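PDB 4MDY: periplasmic binding protein from Mycobacterium smegmatis, which probably captures an iron-bearing solute, such as a ferric siderophore, outside the cell membrane and hands it to an ABC transporter for import. Local coordinates for residues 279-282 / 283-287; 109-112 / 113-117. One frame throughout, in Å; residues are numbered along the deposited sequence.

Following the chain from the N terminus, contact 2 (109-112 / 113-117) comes first: one short helix, in the crossover between strands 99-102 and 121-123, bonded turn to turn. Well after it has closed, contact 1 (279-282 / 283-287) opens the last helix, 279-294, which runs nearly to the C terminus. The two are in series, neither nested nor crossed, and each is closed by i to i+4 bonds within its own helix rather than by a long loop. They lie on opposite sides of the chain's centre, about 37 Å between centres: contact 2 at the surface, contact 1 packed among helices 148-168, 199-203 and 265-273.

Contact 1 (279-282 / 283-287)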
ATOM      1  N   TYR A 279      -1.900  -5.496   5.303  1.00 15.39           N
ATOM      2  CA  TYR A 279      -3.276  -5.275   5.749  1.00 16.69           C
ATOM      3  C   TYR A 279      -3.671  -6.020   7.038  1.00 18.03           C
ATOM      4  O   TYR A 279      -4.434  -5.473   7.834  1.00 20.56           O
ATOM      5  CB  TYR A 279      -4.290  -5.562   4.630  1.00 17.79           C
ATOM      6  CG  TYR A 279      -4.686  -4.358   3.792  1.00 18.40           C
ATOM      7  CD1 TYR A 279      -4.889  -3.096   4.366  1.00 21.01           C
ATOM      8  CD2 TYR A 279      -4.898  -4.491   2.424  1.00 19.14           C
ATOM      9  CE1 TYR A 279      -5.253  -2.004   3.591  1.00 19.42           C
ATOM     10  CE2 TYR A 279      -5.274  -3.413   1.647  1.00 18.62           C
ATOM     11  CZ  TYR A 279      -5.455  -2.174   2.229  1.00 20.17           C
ATOM     12  OH  TYR A 279      -5.830  -1.113   1.443  1.00 23.06           O
ATOM     13  N   PRO A 280      -3.174  -7.259   7.247  1.00 18.08           N
ATOM     14  CA  PRO A 280      -3.344  -7.905   8.558  1.00 17.71           C
ATOM     15  C   PRO A 280      -2.823  -7.070   9.729  1.00 18.32           C
ATOM     16  O   PRO A 280      -3.431  -7.079  10.800  1.00 18.60           O
ATOM     17  CB  PRO A 280      -2.561  -9.215   8.406  1.00 17.23           C
ATOM     18  CG  PRO A 280      -2.727  -9.548   6.957  1.00 19.15           C
ATOM     19  CD  PRO A 280      -2.654  -8.215   6.249  1.00 19.15           C
ATOM     20  N   VAL A 281      -1.728  -6.339   9.526  1.00 18.66           N
ATOM     21  CA  VAL A 281      -1.213  -5.428  10.564  1.00 18.46           C
ATOM     22  C   VAL A 281      -2.208  -4.291  10.842  1.00 17.79           C
ATOM     23  O   VAL A 281      -2.407  -3.897  11.995  1.00 18.85           O
ATOM     24  CB  VAL A 281       0.162  -4.842  10.176  1.00 19.81           C
ATOM     25  CG1 VAL A 281       0.603  -3.765  11.162  1.00 20.57           C
ATOM     26  CG2 VAL A 281       1.200  -5.948  10.086  1.00 22.61           C
ATOM     27  N   VAL A 282      -2.840  -3.782   9.785  1.00 18.83           N
ATOM     28  CA  VAL A 282      -3.868  -2.750   9.918  1.00 17.57           C
ATOM     29  C   VAL A 282      -5.067  -3.310  10.685  1.00 18.39           C
ATOM     30  O   VAL A 282      -5.587  -2.649  11.587  1.00 17.97           O
ATOM     31  CB  VAL A 282      -4.310  -2.196   8.541  1.00 17.60           C
ATOM     32  CG1 VAL A 282      -5.419  -1.162   8.691  1.00 17.10           C
ATOM     33  CG2 VAL A 282      -3.121  -1.609   7.780  1.00 18.56           C
ATOM     34  N   ALA A 283      -5.489  -4.529  10.348  1.00 20.33           N
ATOM     35  CA  ALA A 283      -6.629  -5.153  11.030  1.00 20.55           C
ATOM     36  C   ALA A 283      -6.321  -5.436  12.510  1.00 21.55           C
ATOM     37  O   ALA A 283      -7.227  -5.446  13.340  1.00 24.22           O
ATOM     38  CB  ALA A 283      -7.059  -6.425  10.313  1.00 21.78           C
ATOM     39  N   ASP A 284      -5.051  -5.653  12.841  1.00 22.06           N
ATOM     40  CA  ASP A 284      -4.650  -5.846  14.238  1.00 23.51           C
ATOM     41  C   ASP A 284      -4.633  -4.533  15.008  1.00 22.46           C
ATOM     42  O   ASP A 284      -5.222  -4.439  16.085  1.00 23.20           O
ATOM     43  CB  ASP A 284      -3.262  -6.487  14.342  1.00 26.63           C
ATOM     44  CG  ASP A 284      -3.295  -7.993  14.221  1.00 31.68           C
ATOM     45  OD1 ASP A 284      -4.376  -8.595  14.397  1.00 37.84           O
ATOM     46  OD2 ASP A 284      -2.230  -8.584  13.960  1.00 38.21           O
ATOM     47  N   GLN A 285      -3.950  -3.529  14.458  1.00 21.60           N
ATOM     48  CA  GLN A 285      -3.565  -2.345  15.241  1.00 22.01           C
ATOM     49  C   GLN A 285      -4.536  -1.161  15.163  1.00 19.68           C
ATOM     50  O   GLN A 285      -4.625  -0.372  16.108  1.00 20.07           O
ATOM     51  CB  GLN A 285      -2.162  -1.883  14.846  1.00 24.12           C
ATOM     52  CG  GLN A 285      -1.091  -2.937  15.084  1.00 29.01           C
ATOM     53  CD  GLN A 285       0.329  -2.412  14.923  1.00 32.92           C
ATOM     54  OE1 GLN A 285       0.578  -1.205  14.985  1.00 34.98           O
ATOM     55  NE2 GLN A 285       1.280  -3.331  14.737  1.00 34.46           N
ATOM     56  N   LEU A 286      -5.253  -1.017  14.053  1.00 17.82           N
ATOM     57  CA  LEU A 286      -6.156   0.125  13.901  1.00 17.78           C
ATOM     58  C   LEU A 286      -7.443   0.007  14.715  1.00 18.55           C
ATOM     59  O   LEU A 286      -7.881   1.004  15.290  1.00 19.15           O
ATOM     60  CB  LEU A 286      -6.481   0.404  12.422  1.00 16.42           C
ATOM     61  CG  LEU A 286      -7.320   1.665  12.135  1.00 18.00           C
ATOM     62  CD1 LEU A 286      -6.714   2.924  12.747  1.00 18.84           C
ATOM     63  CD2 LEU A 286      -7.507   1.848  10.638  1.00 19.72           C
ATOM     64  N   PRO A 287      -8.074  -1.188  14.752  1.00 19.30           N
ATOM     65  CA  PRO A 287      -9.343  -1.220  15.490  1.00 19.80           C
ATOM     66  C   PRO A 287      -9.275  -0.830  16.975  1.00 19.69           C
ATOM     67  O   PRO A 287     -10.166  -0.132  17.439  1.00 21.94           O
ATOM     68  CB  PRO A 287      -9.840  -2.655  15.280  1.00 19.75           C
ATOM     69  CG  PRO A 287      -9.259  -3.032  13.945  1.00 19.95           C
ATOM     70  CD  PRO A 287      -7.888  -2.413  13.952  1.00 19.47           C
TER
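Ala-283 starts the second turn of this helix by donating its backbone N-H to Tyr-279 O, with Ala-283 N 2.9 Å from Tyr-279 O and an N-H...O angle of 159°. The methyl of Ala-283 lies against Arg-161 and Phe-162 of helix 148-168, and the Tyr-279 ring meets Phe-162 and Trp-134 edge-to-face. Asp-284 N is held mainly by Pro-280 O at 3.0 Å, and a weak second bond reaches Val-281 O. Asp-284 CG stands beside its own backbone N (chi1 -84°), which lays the carboxylate back over Pro-280 O, while OD1 forms a salt bridge with Arg-161. Pro-280 itself, in the first turn, lacks an N-H, a common feature where a helix begins; the helix is 279-294, the C-terminal one in this periplasmic binding protein of the solute-binding protein 8 family. Gln-285 N bonds to Val-281 O at 2.9 Å. The Gln-285 side chain extends alongside Val-281, both pointing the same way, and its amide touches the valine through NE2, 3.7 Å from Val-281 CG1; NE2 also hydrogen-bonds to Glu-266. Leu-286 N reaches Val-282 O at 3.0 Å. Here too the side chains run side by side: Leu-286 CD2 comes within 4.1 Å of Val-282 CG1, and both residues touch Phe-200 of helix 199-203. Val-282 also packs on Leu-267, Ala-270 and Ile-271 of helix 265-273. Pro-287 has no N-H to continue the bonding pattern, and the helix kinks at this residue; Pro-287 CD lies 3.3 Å from Val-282 O, the oxygen already used by Leu-286.

Contact 2 (109-112 / 113-117); sequences ADTY and AKLSE
A chi1 of 171° carries the Tyr-112 ring alongside the next turn, where Ser-116 OG, beside its own backbone N, sits over one ring face. Ser-116 OG lies 3.3 Å from Tyr-112 CZ and is displaced toward the rim of the ring. Ser-116 OG also donates to Tyr-112 O at 2.9 Å, from above the carbonyl plane and 41° out of it. Ser-116 N is the second donor to that oxygen and is less tilted from the plane, so one carbonyl receives both the backbone and the side chain of the serine. A water closes the far end: it donates to Ser-116 OG at 2.8 Å and is hydrogen-bonded to Tyr-112 OH. That phenol oxygen also bonds to Thr-24, while His-19 and Phe-21 meet the ring. On another side of the helix the extended side chain of Lys-114 crosses that of Asp-110 at a slant. Lys-114 NZ makes a salt bridge 2.9 Å from Asp-110 OD2, on the syn side but 30° out of the carboxylate plane, and both residues are exposed. Lys-114 N also bonds to Asp-110 O, giving this i to i+4 pair a backbone and a side-chain link. Leu-115 N reaches Thr-111 O at 2.9 Å, and the buried leucine side chain packs on Val-89 and Ile-92 of helix 89-94. Thr-111 OG1 turns back to Asp-108, just before the helix. Helix 109-116 is the crossover of a beta-alpha-beta unit, between strands 99-102 and 121-123.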
ATOM      1  N   ALA A 109       5.005   2.587 -21.842  1.00 27.06           N
ATOM      2  CA  ALA A 109       5.175   1.626 -22.936  1.00 26.82           C
ATOM      3  C   ALA A 109       6.626   1.469 -23.369  1.00 26.35           C
ATOM      4  O   ALA A 109       7.076   0.364 -23.666  1.00 26.53           O
ATOM      5  CB  ALA A 109       4.324   2.031 -24.130  1.00 27.44           C
ATOM      6  N   ASP A 110       7.349   2.582 -23.414  1.00 28.11           N
ATOM      7  CA  ASP A 110       8.760   2.571 -23.799  1.00 30.76           C
ATOM      8  C   ASP A 110       9.573   1.741 -22.807  1.00 27.36           C
ATOM      9  O   ASP A 110      10.295   0.831 -23.198  1.00 26.75           O
ATOM     10  CB  ASP A 110       9.301   4.004 -23.860  1.00 35.60           C
ATOM     11  CG  ASP A 110      10.777   4.063 -24.221  1.00 42.06           C
ATOM     12  OD1 ASP A 110      11.184   3.384 -25.191  1.00 43.99           O
ATOM     13  OD2 ASP A 110      11.528   4.794 -23.534  1.00 55.36           O
ATOM     14  N   THR A 111       9.421   2.051 -21.525  1.00 24.85           N
ATOM     15  CA  THR A 111      10.162   1.377 -20.465  1.00 24.10           C
ATOM     16  C   THR A 111       9.770  -0.092 -20.329  1.00 21.77           C
ATOM     17  O   THR A 111      10.613  -0.935 -20.049  1.00 21.54           O
ATOM     18  CB  THR A 111       9.985   2.120 -19.131  1.00 26.53           C
ATOM     19  OG1 THR A 111      10.362   3.489 -19.315  1.00 29.96           O
ATOM     20  CG2 THR A 111      10.858   1.520 -18.056  1.00 29.85           C
ATOM     21  N   TYR A 112       8.495  -0.398 -20.540  1.00 20.51           N
ATOM     22  CA  TYR A 112       8.056  -1.783 -20.641  1.00 20.67           C
ATOM     23  C   TYR A 112       8.810  -2.530 -21.744  1.00 21.02           C
ATOM     24  O   TYR A 112       9.275  -3.643 -21.528  1.00 21.99           O
ATOM     25  CB  TYR A 112       6.554  -1.869 -20.911  1.00 22.16           C
ATOM     26  CG  TYR A 112       6.098  -3.277 -21.227  1.00 23.03           C
ATOM     27  CD1 TYR A 112       5.958  -4.223 -20.214  1.00 23.39           C
ATOM     28  CD2 TYR A 112       5.842  -3.676 -22.536  1.00 23.09           C
ATOM     29  CE1 TYR A 112       5.550  -5.511 -20.493  1.00 22.06           C
ATOM     30  CE2 TYR A 112       5.435  -4.967 -22.824  1.00 24.39           C
ATOM     31  CZ  TYR A 112       5.294  -5.883 -21.793  1.00 23.81           C
ATOM     32  OH  TYR A 112       4.883  -7.169 -22.046  1.00 24.34           O
ATOM     33  N   ALA A 113       8.926  -1.918 -22.921  1.00 21.66           N
ATOM     34  CA  ALA A 113       9.661  -2.538 -24.033  1.00 23.27           C
ATOM     35  C   ALA A 113      11.125  -2.805 -23.656  1.00 23.11           C
ATOM     36  O   ALA A 113      11.666  -3.881 -23.928  1.00 21.68           O
ATOM     37  CB  ALA A 113       9.570  -1.672 -25.286  1.00 22.70           C
ATOM     38  N   LYS A 114      11.745  -1.837 -22.990  1.00 23.98           N
ATOM     39  CA  LYS A 114      13.128  -1.974 -22.524  1.00 24.44           C
ATOM     40  C   LYS A 114      13.326  -3.097 -21.499  1.00 24.08           C
ATOM     41  O   LYS A 114      14.308  -3.848 -21.568  1.00 21.30           O
ATOM     42  CB  LYS A 114      13.606  -0.652 -21.929  1.00 25.92           C
ATOM     43  CG  LYS A 114      13.747   0.462 -22.948  1.00 25.13           C
ATOM     44  CD  LYS A 114      14.072   1.777 -22.268  1.00 26.90           C
ATOM     45  CE  LYS A 114      14.371   2.858 -23.288  1.00 29.30           C
ATOM     46  NZ  LYS A 114      14.288   4.218 -22.688  1.00 32.36           N
ATOM     47  N   LEU A 115      12.401  -3.205 -20.547  1.00 22.42           N
ATOM     48  CA  LEU A 115      12.465  -4.265 -19.541  1.00 22.33           C
ATOM     49  C   LEU A 115      12.164  -5.634 -20.156  1.00 21.70           C
ATOM     50  O   LEU A 115      12.759  -6.638 -19.758  1.00 21.34           O
ATOM     51  CB  LEU A 115      11.498  -3.976 -18.382  1.00 22.24           C
ATOM     52  CG  LEU A 115      11.799  -2.748 -17.514  1.00 21.85           C
ATOM     53  CD1 LEU A 115      10.678  -2.555 -16.496  1.00 22.82           C
ATOM     54  CD2 LEU A 115      13.143  -2.851 -16.807  1.00 23.09           C
ATOM     55  N   SER A 116      11.258  -5.671 -21.134  1.00 21.81           N
ATOM     56  CA  SER A 116      10.879  -6.934 -21.770  1.00 22.29           C
ATOM     57  C   SER A 116      12.033  -7.552 -22.535  1.00 24.97           C
ATOM     58  O   SER A 116      12.088  -8.766 -22.690  1.00 26.92           O
ATOM     59  CB  SER A 116       9.685  -6.742 -22.699  1.00 22.02           C
ATOM     60  OG  SER A 116       8.557  -6.396 -21.925  1.00 23.39           O
ATOM     61  N   GLU A 117      12.949  -6.709 -23.008  1.00 26.42           N
ATOM     62  CA  GLU A 117      14.181  -7.187 -23.631  1.00 28.93           C
ATOM     63  C   GLU A 117      15.045  -7.963 -22.637  1.00 26.53           C
ATOM     64  O   GLU A 117      15.805  -8.842 -23.026  1.00 27.19           O
ATOM     65  CB  GLU A 117      14.969  -6.010 -24.200  1.00 33.93           C
ATOM     66  CG  GLU A 117      16.045  -6.416 -25.177  1.00 40.51           C
ATOM     67  CD  GLU A 117      16.716  -5.218 -25.810  1.00 48.60           C
ATOM     68  OE1 GLU A 117      17.184  -4.327 -25.065  1.00 46.37           O
ATOM     69  OE2 GLU A 117      16.771  -5.169 -27.052  1.00 58.56           O
TER
HETATM   70  O   HOH W   1       7.178  -8.718 -21.017  1.00 20.28           O